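Restriction endonuclease AspBHI (Azoarcus sp., PDB 4OC8) acts as a DNA modification-dependent restriction endonuclease, probably binding modified DNA and cutting it, and assembles as a tetramer. Local coordinates at residues E53-L58 / L118-L123; R137-P142 / V199-W204; F300-K305 / F330-T335; R320-I325 / D350-I355. All coordinates share one frame; numbering follows the deposited sequence.

Contact 1: E53-L58 / L118-L123; sequences ERPTLL and LVPPIL
Two main-chain hydrogen bonds on L58 open a parallel strand pair here. L58 N donates a hydrogen bond to P121 O at 2.9 Å, nearly straight at 168°, and L58 O takes the N-H of L123, with L123 N 2.8 Å away and approached nearly along the C=O axis. The same L58 carbonyl also receives a CA-H...O contact from I122, its bridge partner, so L58 is gripped on both polar atoms while the carbonyl of I122 turns to A140. Prolines suit the approach to this bridge: P120 and P121 have no N-H to satisfy, and P121 still offers its carbonyl to L58.

The apolar contacts begin before the pairing does. P120 points at 53-58 and lays its ring obliquely against P55, CG to CG 3.9 Å, while its CB rests by the carbonyl oxygens of P55 and T56. L57 starts away from 118-123, but with CG anti to the backbone N (chi1 -169°) its branches turn back: CD1 crosses P121 at about a right angle, 3.7 Å from P121 CB, and CD2 meets L123 CD1 at 4.2 Å. An alanine at L57 would probably loosen the packing of P121 and L123 here, since both methyls that touch them would be gone. L58 lies on the same face as its bridge partner I122, CD2 near I122 CG1, and also packs on I107.

T56, where the chain turns a corner, ties its OG1 to G189 O. This parallel start of strands 55-62 and 122-127 belongs to the large mixed sheet of the N-terminal domain, consistent with the PUA clan.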
# COMPACT_ATOMS: atom_id res chain seq x y z
N GLU A 53 -34.38 -19.83 -5.76
CA GLU A 53 -34.81 -19.34 -4.46
C GLU A 53 -34.02 -20.00 -3.34
O GLU A 53 -33.59 -19.33 -2.39
CB GLU A 53 -36.31 -19.59 -4.24
CG GLU A 53 -37.24 -18.93 -5.26
CD GLU A 53 -37.34 -19.70 -6.57
OE1 GLU A 53 -36.58 -20.67 -6.77
OE2 GLU A 53 -38.19 -19.33 -7.41
N ARG A 54 -33.83 -21.32 -3.44
CA ARG A 54 -33.02 -22.07 -2.49
C ARG A 54 -32.01 -22.96 -3.21
O ARG A 54 -32.23 -24.16 -3.36
CB ARG A 54 -33.90 -22.93 -1.57
CG ARG A 54 -34.77 -22.15 -0.60
CD ARG A 54 -33.94 -21.27 0.32
NE ARG A 54 -34.77 -20.48 1.24
CZ ARG A 54 -35.34 -19.32 0.93
NH1 ARG A 54 -35.18 -18.80 -0.29
NH2 ARG A 54 -36.07 -18.68 1.83
N PRO A 55 -30.90 -22.37 -3.67
CA PRO A 55 -29.85 -23.15 -4.33
C PRO A 55 -29.09 -24.03 -3.33
O PRO A 55 -28.75 -23.58 -2.24
CB PRO A 55 -28.93 -22.08 -4.93
CG PRO A 55 -29.12 -20.89 -4.03
CD PRO A 55 -30.56 -20.93 -3.60
N THR A 56 -28.83 -25.27 -3.71
CA THR A 56 -28.12 -26.20 -2.83
C THR A 56 -26.61 -26.11 -3.03
O THR A 56 -25.83 -26.33 -2.10
CB THR A 56 -28.59 -27.65 -3.07
OG1 THR A 56 -28.21 -28.06 -4.39
CG2 THR A 56 -30.10 -27.73 -2.93
N LEU A 57 -26.21 -25.79 -4.26
CA LEU A 57 -24.80 -25.70 -4.61
C LEU A 57 -24.62 -24.72 -5.77
O LEU A 57 -25.43 -24.69 -6.69
CB LEU A 57 -24.29 -27.07 -5.02
CG LEU A 57 -22.79 -27.22 -5.18
CD1 LEU A 57 -22.19 -27.79 -3.91
CD2 LEU A 57 -22.48 -28.08 -6.37
N LEU A 58 -23.56 -23.92 -5.74
CA LEU A 58 -23.31 -22.94 -6.80
C LEU A 58 -21.92 -23.07 -7.44
O LEU A 58 -20.90 -23.01 -6.75
CB LEU A 58 -23.53 -21.52 -6.29
CG LEU A 58 -23.20 -20.40 -7.29
CD1 LEU A 58 -23.98 -20.59 -8.58
CD2 LEU A 58 -23.46 -19.02 -6.71
N LEU A 118 -28.13 -21.27 4.69
CA LEU A 118 -28.80 -21.24 3.40
C LEU A 118 -27.80 -21.03 2.26
O LEU A 118 -28.08 -21.39 1.11
CB LEU A 118 -29.85 -20.14 3.36
CG LEU A 118 -30.85 -20.14 4.51
CD1 LEU A 118 -31.73 -18.91 4.45
CD2 LEU A 118 -31.69 -21.41 4.48
N VAL A 119 -26.65 -20.45 2.59
CA VAL A 119 -25.63 -20.21 1.58
C VAL A 119 -25.07 -21.52 1.04
O VAL A 119 -24.57 -22.35 1.79
CB VAL A 119 -24.49 -19.35 2.15
CG1 VAL A 119 -23.42 -19.13 1.09
CG2 VAL A 119 -25.03 -18.02 2.64
N PRO A 120 -25.17 -21.71 -0.28
CA PRO A 120 -24.66 -22.93 -0.90
C PRO A 120 -23.16 -22.86 -1.06
O PRO A 120 -22.62 -21.77 -1.20
CB PRO A 120 -25.32 -22.91 -2.28
CG PRO A 120 -25.51 -21.47 -2.58
CD PRO A 120 -25.81 -20.81 -1.26
N PRO A 121 -22.48 -24.02 -1.02
CA PRO A 121 -21.06 -24.09 -1.34
C PRO A 121 -20.78 -23.51 -2.73
O PRO A 121 -21.43 -23.89 -3.70
CB PRO A 121 -20.77 -25.59 -1.32
CG PRO A 121 -21.77 -26.14 -0.39
CD PRO A 121 -23.01 -25.33 -0.60
N ILE A 122 -19.83 -22.59 -2.80
CA ILE A 122 -19.45 -21.98 -4.06
C ILE A 122 -18.19 -22.64 -4.59
O ILE A 122 -17.13 -22.56 -3.98
CB ILE A 122 -19.21 -20.46 -3.89
CG1 ILE A 122 -20.52 -19.76 -3.52
CG2 ILE A 122 -18.62 -19.87 -5.15
CD1 ILE A 122 -20.53 -19.16 -2.13
N LEU A 123 -18.32 -23.30 -5.74
CA LEU A 123 -17.18 -23.96 -6.37
C LEU A 123 -16.67 -23.14 -7.55
O LEU A 123 -17.35 -23.01 -8.57
CB LEU A 123 -17.56 -25.36 -6.85
CG LEU A 123 -18.04 -26.37 -5.80
CD1 LEU A 123 -18.33 -27.69 -6.47
CD2 LEU A 123 -17.01 -26.55 -4.71

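Contact 2: R137-P142 / V199-W204; sequences RGLAVP and VAWNAW
Helix 199-204 runs almost parallel to strand 137-142, at 4° between the segment axes and 10.0 Å apart, a spacing bridged mainly by two tryptophans. W201 and W204, three residues apart, lie on about the same side of the helix.

W201 starts off to one side of the contact and reaches in with CG anti to the backbone N (chi1 -178°), which brings the six-membered ring forward. L139 crosses it at about a right angle, CD1 lying 4.0 Å from W201 CE3. V141 CG1 slides past at 3.6 Å from W201 CZ3, and the carbonyl oxygen of A140 sits at the ring's edge, in plane, 3.8 Å from the same CZ3.

W204 follows, also anti to its backbone N, and meets V141 tip to tip. The methyl CG1 lies over one face of the indole, 4.0 Å from the centroid of the five-membered ring and 17° off its normal, a CH-pi contact. CG1 therefore touches both indoles; the beta-branched valine suits a strand and carries its methyls close to the backbone. P142 closes the row, its CD 4.0 Å from W204 CZ2.

No hydrogen bond crosses the contact. W201 also meets W184 of helix 182-189 edge to face, and P142 leans on I107, F108 and A111 of helix 100-113. On the other side of the strand, A140 faces F172 and I174 of strand 163-174, so 137-142 lies in the sheet with helix 199-207 packed along it.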
# COMPACT_ATOMS: atom_id res chain seq x y z
N ARG A 137 -10.42 -24.03 -8.86
CA ARG A 137 -9.65 -23.00 -8.17
C ARG A 137 -9.86 -23.01 -6.67
O ARG A 137 -9.06 -22.44 -5.92
CB ARG A 137 -9.96 -21.62 -8.74
CG ARG A 137 -9.47 -21.41 -10.16
CD ARG A 137 -8.09 -22.01 -10.35
NE ARG A 137 -7.43 -21.51 -11.55
CZ ARG A 137 -6.35 -20.74 -11.54
NH1 ARG A 137 -5.79 -20.39 -10.38
NH2 ARG A 137 -5.81 -20.32 -12.68
N GLY A 138 -10.92 -23.66 -6.22
CA GLY A 138 -11.18 -23.79 -4.81
C GLY A 138 -12.64 -23.68 -4.39
O GLY A 138 -13.53 -23.43 -5.20
N LEU A 139 -12.87 -23.87 -3.10
CA LEU A 139 -14.18 -23.71 -2.50
C LEU A 139 -14.19 -22.35 -1.84
O LEU A 139 -13.25 -21.98 -1.15
CB LEU A 139 -14.41 -24.81 -1.46
CG LEU A 139 -15.45 -24.55 -0.37
CD1 LEU A 139 -16.85 -24.81 -0.88
CD2 LEU A 139 -15.14 -25.39 0.85
N ALA A 140 -15.26 -21.58 -2.06
CA ALA A 140 -15.24 -20.19 -1.65
C ALA A 140 -16.43 -19.76 -0.80
O ALA A 140 -17.49 -20.37 -0.85
CB ALA A 140 -15.11 -19.28 -2.87
N VAL A 141 -16.22 -18.70 -0.03
CA VAL A 141 -17.29 -18.10 0.75
C VAL A 141 -17.44 -16.61 0.41
O VAL A 141 -16.49 -15.98 -0.04
CB VAL A 141 -17.03 -18.26 2.27
CG1 VAL A 141 -17.03 -19.73 2.64
CG2 VAL A 141 -15.72 -17.60 2.65
N PRO A 142 -18.65 -16.06 0.59
CA PRO A 142 -18.88 -14.63 0.35
C PRO A 142 -18.08 -13.75 1.30
O PRO A 142 -17.93 -14.09 2.47
CB PRO A 142 -20.37 -14.46 0.66
CG PRO A 142 -20.95 -15.81 0.45
CD PRO A 142 -19.90 -16.77 0.89
N VAL A 199 -13.21 -28.56 7.13
CA VAL A 199 -13.16 -27.89 8.42
C VAL A 199 -13.37 -26.39 8.27
O VAL A 199 -14.10 -25.78 9.05
CB VAL A 199 -11.82 -28.14 9.15
CG1 VAL A 199 -11.87 -27.57 10.55
CG2 VAL A 199 -11.52 -29.62 9.20
N ALA A 200 -12.73 -25.79 7.26
CA ALA A 200 -12.85 -24.36 7.02
C ALA A 200 -14.30 -23.95 6.74
O ALA A 200 -14.76 -22.88 7.17
CB ALA A 200 -11.93 -23.94 5.87
N TRP A 201 -15.03 -24.82 6.04
CA TRP A 201 -16.43 -24.57 5.76
C TRP A 201 -17.28 -24.58 7.02
O TRP A 201 -18.07 -23.66 7.25
CB TRP A 201 -16.99 -25.56 4.74
CG TRP A 201 -18.42 -25.27 4.40
CD1 TRP A 201 -19.52 -25.85 4.96
CD2 TRP A 201 -18.90 -24.31 3.45
NE1 TRP A 201 -20.66 -25.32 4.40
CE2 TRP A 201 -20.31 -24.37 3.48
CE3 TRP A 201 -18.28 -23.41 2.58
CZ2 TRP A 201 -21.11 -23.57 2.67
CZ3 TRP A 201 -19.08 -22.61 1.77
CH2 TRP A 201 -20.47 -22.70 1.82
N ASN A 202 -17.13 -25.62 7.85
CA ASN A 202 -17.89 -25.70 9.10
C ASN A 202 -17.56 -24.53 10.01
O ASN A 202 -18.44 -23.96 10.65
CB ASN A 202 -17.61 -27.02 9.83
CG ASN A 202 -18.24 -28.21 9.14
OD1 ASN A 202 -19.33 -28.11 8.57
ND2 ASN A 202 -17.55 -29.35 9.18
N ALA A 203 -16.28 -24.17 10.04
CA ALA A 203 -15.81 -23.03 10.81
C ALA A 203 -16.53 -21.76 10.35
O ALA A 203 -17.01 -20.97 11.18
CB ALA A 203 -14.31 -22.87 10.66
N TRP A 204 -16.60 -21.58 9.04
CA TRP A 204 -17.30 -20.41 8.51
C TRP A 204 -18.78 -20.45 8.88
O TRP A 204 -19.38 -19.42 9.20
CB TRP A 204 -17.11 -20.27 6.99
CG TRP A 204 -17.82 -19.07 6.44
CD1 TRP A 204 -17.39 -17.77 6.48
CD2 TRP A 204 -19.10 -19.04 5.80
NE1 TRP A 204 -18.31 -16.94 5.90
CE2 TRP A 204 -19.38 -17.70 5.47
CE3 TRP A 204 -20.04 -20.02 5.47
CZ2 TRP A 204 -20.55 -17.32 4.83
CZ3 TRP A 204 -21.20 -19.64 4.84
CH2 TRP A 204 -21.45 -18.30 4.52

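Contact 3: F300-K305 / F330-T335; sequences FALEAK and FGVLVT
Strands 300-305 and 330-335 form an in-register parallel ladder, the two strands of a beta-alpha-beta unit whose crossover is helix 315-324. Five backbone hydrogen bonds alternate along it. V332 N to A301 O, 2.8 Å, and E303 N to V332 O, 2.9 Å, lie nearly along their C=O axes, and the strands twist by -19°. At the far end T335 OG1 adds a 3.2 Å bond to K305 O while pairing with S337 N.

At the near end the two phenylalanines point the same way, each CG in the crowded position between backbone N and carbonyl carbon. This drops F300 CB over the centre of the F330 ring, 3.4 Å from its centroid, a CH-pi contact; the rings themselves are tilted by 20° and slid apart, with centroids 5.1 Å from each other. V332 CG2 reaches F300 CD2 at 3.7 Å. An alanine at F330 would remove the ring that F300 CB rests on, and would probably loosen the packing against P353 and against I296 of the third subunit.

E303-A304-K305 fits the (D/E)XK signature expected of the PDDEXK clan, though E303 OE1 is here in salt bridges with R320 and R324. Helix 315-324 covers the face of A301, E303 and L333; F300, L302 and A304 face helix 251-263, and strand 354-357 extends the sheet beyond 330-335.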
# COMPACT_ATOMS: atom_id res chain seq x y z
N PHE A 300 9.36 6.90 -2.58
CA PHE A 300 9.87 6.07 -3.66
C PHE A 300 10.46 6.90 -4.79
O PHE A 300 10.11 8.06 -4.96
CB PHE A 300 8.79 5.14 -4.22
CG PHE A 300 7.61 5.85 -4.82
CD1 PHE A 300 6.56 6.28 -4.02
CD2 PHE A 300 7.55 6.08 -6.18
CE1 PHE A 300 5.47 6.94 -4.57
CE2 PHE A 300 6.46 6.73 -6.74
CZ PHE A 300 5.42 7.16 -5.93
N ALA A 301 11.38 6.30 -5.54
CA ALA A 301 11.96 6.98 -6.69
C ALA A 301 11.28 6.51 -7.97
O ALA A 301 11.05 5.32 -8.15
CB ALA A 301 13.46 6.74 -6.76
N LEU A 302 10.96 7.45 -8.85
CA LEU A 302 10.31 7.13 -10.12
C LEU A 302 11.32 7.18 -11.27
O LEU A 302 12.18 8.06 -11.31
CB LEU A 302 9.16 8.09 -10.37
CG LEU A 302 8.33 7.88 -11.64
CD1 LEU A 302 7.70 6.50 -11.65
CD2 LEU A 302 7.26 8.95 -11.76
N GLU A 303 11.20 6.24 -12.19
CA GLU A 303 12.04 6.23 -13.39
C GLU A 303 11.16 5.88 -14.57
O GLU A 303 10.47 4.85 -14.55
CB GLU A 303 13.17 5.20 -13.25
CG GLU A 303 14.07 5.11 -14.48
CD GLU A 303 15.07 6.25 -14.59
OE1 GLU A 303 15.62 6.68 -13.55
OE2 GLU A 303 15.32 6.73 -15.72
N ALA A 304 11.15 6.73 -15.58
CA ALA A 304 10.27 6.52 -16.72
C ALA A 304 11.05 6.45 -18.02
O ALA A 304 11.72 7.41 -18.41
CB ALA A 304 9.23 7.62 -16.78
N LYS A 305 10.95 5.31 -18.69
CA LYS A 305 11.68 5.10 -19.93
C LYS A 305 10.73 4.91 -21.10
O LYS A 305 10.14 3.85 -21.27
CB LYS A 305 12.61 3.88 -19.81
CG LYS A 305 13.63 3.98 -18.68
CD LYS A 305 14.49 5.23 -18.79
CE LYS A 305 15.33 5.24 -20.05
NZ LYS A 305 16.22 6.44 -20.12
N PHE A 330 11.54 2.33 -1.83
CA PHE A 330 11.47 1.58 -3.07
C PHE A 330 11.52 2.45 -4.34
O PHE A 330 11.64 3.67 -4.27
CB PHE A 330 10.24 0.67 -3.08
CG PHE A 330 8.93 1.41 -3.11
CD1 PHE A 330 8.42 1.99 -1.95
CD2 PHE A 330 8.20 1.51 -4.28
CE1 PHE A 330 7.21 2.66 -1.97
CE2 PHE A 330 6.99 2.18 -4.31
CZ PHE A 330 6.50 2.76 -3.15
N GLY A 331 11.44 1.79 -5.49
CA GLY A 331 11.43 2.48 -6.76
C GLY A 331 10.40 1.92 -7.73
O GLY A 331 10.12 0.72 -7.71
N VAL A 332 9.84 2.78 -8.57
CA VAL A 332 8.93 2.35 -9.63
C VAL A 332 9.55 2.67 -10.99
O VAL A 332 10.05 3.78 -11.20
CB VAL A 332 7.56 3.07 -9.56
CG1 VAL A 332 6.57 2.44 -10.52
CG2 VAL A 332 7.01 3.04 -8.15
N LEU A 333 9.53 1.70 -11.89
CA LEU A 333 10.04 1.90 -13.24
C LEU A 333 8.92 1.69 -14.23
O LEU A 333 8.46 0.57 -14.43
CB LEU A 333 11.18 0.93 -13.54
CG LEU A 333 11.72 1.00 -14.97
CD1 LEU A 333 13.21 1.24 -14.97
CD2 LEU A 333 11.39 -0.27 -15.74
N VAL A 334 8.48 2.78 -14.85
CA VAL A 334 7.45 2.71 -15.87
C VAL A 334 8.09 2.75 -17.26
O VAL A 334 8.95 3.58 -17.52
CB VAL A 334 6.43 3.85 -15.73
CG1 VAL A 334 5.38 3.79 -16.83
CG2 VAL A 334 5.78 3.81 -14.35
N THR A 335 7.68 1.85 -18.14
CA THR A 335 8.23 1.81 -19.48
C THR A 335 7.21 1.35 -20.51
O THR A 335 6.41 0.45 -20.25
CB THR A 335 9.47 0.90 -19.57
OG1 THR A 335 9.81 0.70 -20.95
CG2 THR A 335 9.18 -0.45 -18.93

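Contact 4: R320-I325 / D350-I355; sequences RLISRI and DGHPVI
The end of helix 315-324 packs here against the start of strand 354-357, the outermost strand of the nuclease sheet on this side within the chain. V354 is the hub, for its two methyls diverge to meet different side chains. CG1, anti to the backbone N, meets L321 CD2 tip to tip at 3.7 Å. CG2 receives I322 CD1 at 3.6 Å and, from a crossing side chain, I325 CD1 at 3.8 Å. The long branch of I325 extends on to the ring of P353.

I322 also leans across H352 at about a right angle. Its CD1 lies over one face of the imidazole, 3.8 Å from the centroid and 26° off the normal, a CH-pi contact, while I322 CG2 comes 3.7 Å from H352 CE1. P353 is the centre of an inverse gamma turn, closed by a weak bond from V354 N to H352 O, which turns the chain into the strand; G351, just before, has positive phi, easily tolerated by glycine. P353 and I355 also touch I296 of the third subunit.

R320 and R324 of the same helix carry the charges and are bound to D278 and D282 respectively. No hydrogen bond joins the two segments, so shape and burial of methyls do the holding, and the apolar cover on one face of H352 would, if anything, give little help to a protonated ring.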
# COMPACT_ATOMS: atom_id res chain seq x y z
N ARG A 320 20.42 3.11 -12.83
CA ARG A 320 20.11 4.50 -12.47
C ARG A 320 19.10 4.58 -11.31
O ARG A 320 19.35 5.25 -10.29
CB ARG A 320 19.59 5.30 -13.67
CG ARG A 320 19.42 6.78 -13.39
CD ARG A 320 19.07 7.58 -14.63
NE ARG A 320 19.12 9.02 -14.37
CZ ARG A 320 18.07 9.75 -14.00
NH1 ARG A 320 16.88 9.18 -13.85
NH2 ARG A 320 18.20 11.06 -13.78
N LEU A 321 17.98 3.89 -11.47
CA LEU A 321 16.93 3.85 -10.45
C LEU A 321 17.43 3.24 -9.13
O LEU A 321 17.12 3.73 -8.05
CB LEU A 321 15.72 3.08 -10.97
CG LEU A 321 14.59 2.82 -9.97
CD1 LEU A 321 14.07 4.13 -9.41
CD2 LEU A 321 13.46 2.01 -10.61
N ILE A 322 18.20 2.16 -9.25
CA ILE A 322 18.77 1.49 -8.09
C ILE A 322 19.63 2.47 -7.30
O ILE A 322 19.55 2.54 -6.07
CB ILE A 322 19.63 0.28 -8.50
CG1 ILE A 322 18.78 -0.76 -9.22
CG2 ILE A 322 20.28 -0.36 -7.28
CD1 ILE A 322 17.66 -1.31 -8.38
N SER A 323 20.44 3.24 -8.01
CA SER A 323 21.29 4.24 -7.36
C SER A 323 20.44 5.36 -6.77
O SER A 323 20.84 6.00 -5.79
CB SER A 323 22.31 4.81 -8.34
OG SER A 323 21.82 5.99 -8.94
N ARG A 324 19.27 5.60 -7.36
CA ARG A 324 18.38 6.63 -6.82
C ARG A 324 17.50 6.18 -5.65
O ARG A 324 16.88 7.02 -4.98
CB ARG A 324 17.52 7.25 -7.93
CG ARG A 324 18.28 8.23 -8.80
CD ARG A 324 17.47 8.68 -10.00
NE ARG A 324 16.15 9.15 -9.62
CZ ARG A 324 15.02 8.75 -10.19
NH1 ARG A 324 15.06 7.86 -11.18
NH2 ARG A 324 13.86 9.23 -9.78
N ILE A 325 17.43 4.88 -5.38
CA ILE A 325 16.60 4.41 -4.26
C ILE A 325 17.38 4.10 -3.00
O ILE A 325 16.86 3.47 -2.08
CB ILE A 325 15.75 3.16 -4.63
CG1 ILE A 325 16.65 1.96 -4.92
CG2 ILE A 325 14.82 3.45 -5.79
CD1 ILE A 325 15.90 0.75 -5.36
N ASP A 350 18.78 -10.01 -6.64
CA ASP A 350 19.40 -9.19 -5.60
C ASP A 350 18.37 -8.62 -4.62
O ASP A 350 18.73 -7.96 -3.64
CB ASP A 350 20.23 -8.06 -6.21
CG ASP A 350 21.22 -8.57 -7.25
OD1 ASP A 350 21.44 -9.80 -7.31
OD2 ASP A 350 21.77 -7.73 -8.00
N GLY A 351 17.09 -8.87 -4.89
CA GLY A 351 16.03 -8.45 -4.00
C GLY A 351 15.79 -6.96 -3.92
O GLY A 351 15.32 -6.45 -2.90
N HIS A 352 16.11 -6.24 -5.00
CA HIS A 352 15.85 -4.81 -5.08
C HIS A 352 14.36 -4.50 -5.01
O HIS A 352 13.55 -5.13 -5.70
CB HIS A 352 16.42 -4.24 -6.38
CG HIS A 352 17.91 -4.32 -6.47
ND1 HIS A 352 18.75 -3.50 -5.74
CD2 HIS A 352 18.72 -5.11 -7.21
CE1 HIS A 352 20.00 -3.79 -6.02
NE2 HIS A 352 20.01 -4.77 -6.91
N PRO A 353 13.98 -3.53 -4.17
CA PRO A 353 12.57 -3.14 -4.06
C PRO A 353 12.13 -2.28 -5.24
O PRO A 353 11.81 -1.11 -5.06
CB PRO A 353 12.54 -2.33 -2.76
CG PRO A 353 13.90 -1.79 -2.62
CD PRO A 353 14.83 -2.80 -3.22
N VAL A 354 12.11 -2.86 -6.44
CA VAL A 354 11.79 -2.11 -7.65
C VAL A 354 10.60 -2.69 -8.39
O VAL A 354 10.64 -3.84 -8.82
CB VAL A 354 12.99 -2.05 -8.60
CG1 VAL A 354 12.56 -1.56 -9.97
CG2 VAL A 354 14.08 -1.16 -8.04
N ILE A 355 9.54 -1.90 -8.54
CA ILE A 355 8.37 -2.31 -9.33
C ILE A 355 8.64 -2.10 -10.81
O ILE A 355 9.07 -1.02 -11.22
CB ILE A 355 7.13 -1.48 -8.96
CG1 ILE A 355 6.81 -1.61 -7.47
CG2 ILE A 355 5.94 -1.92 -9.80
CD1 ILE A 355 5.68 -0.73 -7.02

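Overall arrangement
Contacts 1 and 2 belong to the N-terminal domain, contacts 3 and 4 to the nuclease domain, with the centres of contacts 1 and 3 about 46 Å apart on opposite sides of the chain's centre. Within each domain the two contacts touch: I122 O probably bonds A140 N, and P121 packs on W201, while R324 of contact 4 reaches contact 3, probably bonding L302 O. Contacts 1 to 3 are buried; contact 4 is partly exposed. Contacts 1 and 3 are parallel strand pairings, begun in one and complete in the other. Contacts 2 and 4 set a helix on a sheet without hydrogen bonds, through indoles in one and aliphatic methyls, one of them over an imidazole, in the other.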